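Local coordinates for DNA polymerase III beta subunit (Streptococcus pyogenes, PDB 2AVT), which probably forms a two-subunit ring that encircles DNA and tethers the replicative polymerase to its template for processive synthesis, at residues I83-S88 / S111-K116. Residues are numbered along the deposited sequence; the frame is centred on the assembly and turned at random.
Sequences INIISS and SEITLK
Ile85 of helix 79-88 packs against Ile113 and Leu115 of strand 111-116 in a purely apolar, buried helix-on-sheet contact at one end of the crescent-shaped chain. Ile113 and Leu115 are alternate residues of the strand, so both side chains leave the same face of the sheet and give the isoleucine two neighbours. Its two branches divide the work. The methyl CG2 lies 4.1 Å from CD1 of Ile113, the two side chains crossing at a slant. The longer arm, with CG1 beside the backbone N (chi1 -77°), runs on nearly extended (chi2 157°) and carries CD1 to Leu115, where the side chains meet tip to tip. CD1 of Ile85 is 3.6 Å from CD1 of Leu115 and faces both prongs of the fork; the 3.3 Å between CD1 of Ile85 and CD2 of Leu115 may owe something to the model and is doubtful as a sign of strain. Branched aliphatic side chains suit this place because they fill space between helix and sheet without a polar group to satisfy.

Such packing of helix against antiparallel sheet is characteristic of the fold of DNA polymerase processivity factors, in which helices line the inside of the ring and sheets form its outer layer. Leu106 of the adjoining strand 103-108 touches both Ile85 and Leu115, while Ile86 turns to Phe11 and Ile12 of helix 8-18. Strand 111-116 is the outermost of its sheet within the chain, and it pairs antiparallel with a strand of the second subunit, so the sheet continues across the dimer interface.

Ser88 folds back on its own backbone, its short hydroxyl side chain well suited to reaching a nearby carbonyl: OG donates to Ile85 O at 2.7 Å, lying in the plane of the carbonyl and using one of its lone pairs. That oxygen also accepts from Ser88 N, while Ser88 O accepts a hydrogen bond from Arg277 of the second subunit.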
loop_
_atom_site.group_PDB
_atom_site.type_symbol
_atom_site.label_atom_id
_atom_site.label_comp_id
_atom_site.label_asym_id
_atom_site.label_seq_id
_atom_site.Cartn_x
_atom_site.Cartn_y
_atom_site.Cartn_z
ATOM N N ILE A 83 4.395 -18.815 -6.608
ATOM C CA ILE A 83 4.397 -17.622 -7.436
ATOM C C ILE A 83 5.584 -16.712 -7.143
ATOM O O ILE A 83 6.166 -16.155 -8.073
ATOM C CB ILE A 83 3.084 -16.835 -7.271
ATOM C CG1 ILE A 83 1.920 -17.683 -7.788
ATOM C CG2 ILE A 83 3.174 -15.515 -7.989
ATOM C CD1 ILE A 83 0.541 -17.032 -7.576
ATOM N N ASN A 84 5.940 -16.539 -5.868
ATOM C CA ASN A 84 7.111 -15.712 -5.541
ATOM C C ASN A 84 8.376 -16.359 -6.135
ATOM O O ASN A 84 9.273 -15.671 -6.616
ATOM C CB ASN A 84 7.300 -15.565 -4.022
ATOM C CG ASN A 84 6.202 -14.749 -3.373
ATOM O OD1 ASN A 84 5.678 -13.809 -3.968
ATOM N ND2 ASN A 84 5.861 -15.096 -2.144
ATOM N N ILE A 85 8.451 -17.681 -6.090
ATOM C CA ILE A 85 9.611 -18.369 -6.658
ATOM C C ILE A 85 9.697 -18.134 -8.175
ATOM O O ILE A 85 10.738 -17.701 -8.686
ATOM C CB ILE A 85 9.559 -19.868 -6.357
ATOM C CG1 ILE A 85 9.986 -20.097 -4.907
ATOM C CG2 ILE A 85 10.487 -20.636 -7.296
ATOM C CD1 ILE A 85 9.486 -21.373 -4.341
ATOM N N ILE A 86 8.594 -18.383 -8.877
ATOM C CA ILE A 86 8.532 -18.197 -10.322
ATOM C C ILE A 86 8.893 -16.767 -10.686
ATOM O O ILE A 86 9.664 -16.526 -11.615
ATOM C CB ILE A 86 7.112 -18.517 -10.870
ATOM C CG1 ILE A 86 6.847 -20.017 -10.750
ATOM C CG2 ILE A 86 6.968 -18.036 -12.318
ATOM C CD1 ILE A 86 7.798 -20.895 -11.581
ATOM N N SER A 87 8.347 -15.813 -9.940
ATOM C CA SER A 87 8.618 -14.404 -10.210
ATOM C C SER A 87 10.068 -14.025 -9.939
ATOM O O SER A 87 10.531 -12.992 -10.408
ATOM C CB SER A 87 7.706 -13.506 -9.361
ATOM O OG SER A 87 6.334 -13.828 -9.554
ATOM N N SER A 88 10.778 -14.849 -9.178
ATOM C CA SER A 88 12.165 -14.551 -8.847
ATOM C C SER A 88 13.175 -15.200 -9.787
ATOM O O SER A 88 14.364 -14.884 -9.711
ATOM C CB SER A 88 12.489 -15.015 -7.428
ATOM O OG SER A 88 12.804 -16.398 -7.434
ATOM N N SER A 111 19.906 -21.204 -12.602
ATOM C CA SER A 111 19.222 -21.446 -11.339
ATOM C C SER A 111 18.307 -22.665 -11.357
ATOM O O SER A 111 17.455 -22.807 -12.239
ATOM C CB SER A 111 18.415 -20.200 -10.942
ATOM O OG SER A 111 17.889 -20.327 -9.631
ATOM N N GLU A 112 18.509 -23.555 -10.391
ATOM C CA GLU A 112 17.690 -24.751 -10.257
ATOM C C GLU A 112 17.067 -24.794 -8.860
ATOM O O GLU A 112 17.775 -24.908 -7.850
ATOM C CB GLU A 112 18.509 -26.015 -10.467
ATOM C CG GLU A 112 17.674 -27.264 -10.231
ATOM C CD GLU A 112 18.464 -28.541 -10.354
ATOM O OE1 GLU A 112 18.772 -28.943 -11.492
ATOM O OE2 GLU A 112 18.783 -29.143 -9.305
ATOM N N ILE A 113 15.742 -24.705 -8.819
ATOM C CA ILE A 113 14.993 -24.711 -7.562
ATOM C C ILE A 113 14.009 -25.875 -7.527
ATOM O O ILE A 113 13.147 -26.004 -8.401
ATOM C CB ILE A 113 14.211 -23.379 -7.380
ATOM C CG1 ILE A 113 15.201 -22.218 -7.250
ATOM C CG2 ILE A 113 13.304 -23.455 -6.137
ATOM C CD1 ILE A 113 14.570 -20.839 -7.358
ATOM N N THR A 114 14.152 -26.735 -6.527
ATOM C CA THR A 114 13.258 -27.877 -6.394
ATOM C C THR A 114 12.268 -27.610 -5.268
ATOM O O THR A 114 12.659 -27.191 -4.178
ATOM C CB THR A 114 14.050 -29.155 -6.090
ATOM O OG1 THR A 114 15.072 -29.311 -7.079
ATOM C CG2 THR A 114 13.133 -30.384 -6.102
ATOM N N LEU A 115 10.985 -27.846 -5.540
ATOM C CA LEU A 115 9.931 -27.625 -4.550
ATOM C C LEU A 115 9.151 -28.897 -4.247
ATOM O O LEU A 115 8.915 -29.719 -5.136
ATOM C CB LEU A 115 8.947 -26.569 -5.044
ATOM C CG LEU A 115 9.552 -25.238 -5.467
ATOM C CD1 LEU A 115 8.467 -24.366 -6.060
ATOM C CD2 LEU A 115 10.231 -24.571 -4.263
ATOM N N LYS A 116 8.749 -29.058 -2.989
ATOM C CA LYS A 116 7.962 -30.225 -2.607
ATOM C C LYS A 116 6.492 -29.866 -2.778
ATOM O O LYS A 116 6.052 -28.783 -2.370
ATOM C CB LYS A 116 8.255 -30.628 -1.152
ATOM C CG LYS A 116 7.369 -31.749 -0.599
ATOM C CD LYS A 116 7.288 -32.943 -1.549
ATOM C CE LYS A 116 7.517 -34.258 -0.817
ATOM N NZ LYS A 116 6.645 -34.383 0.383
#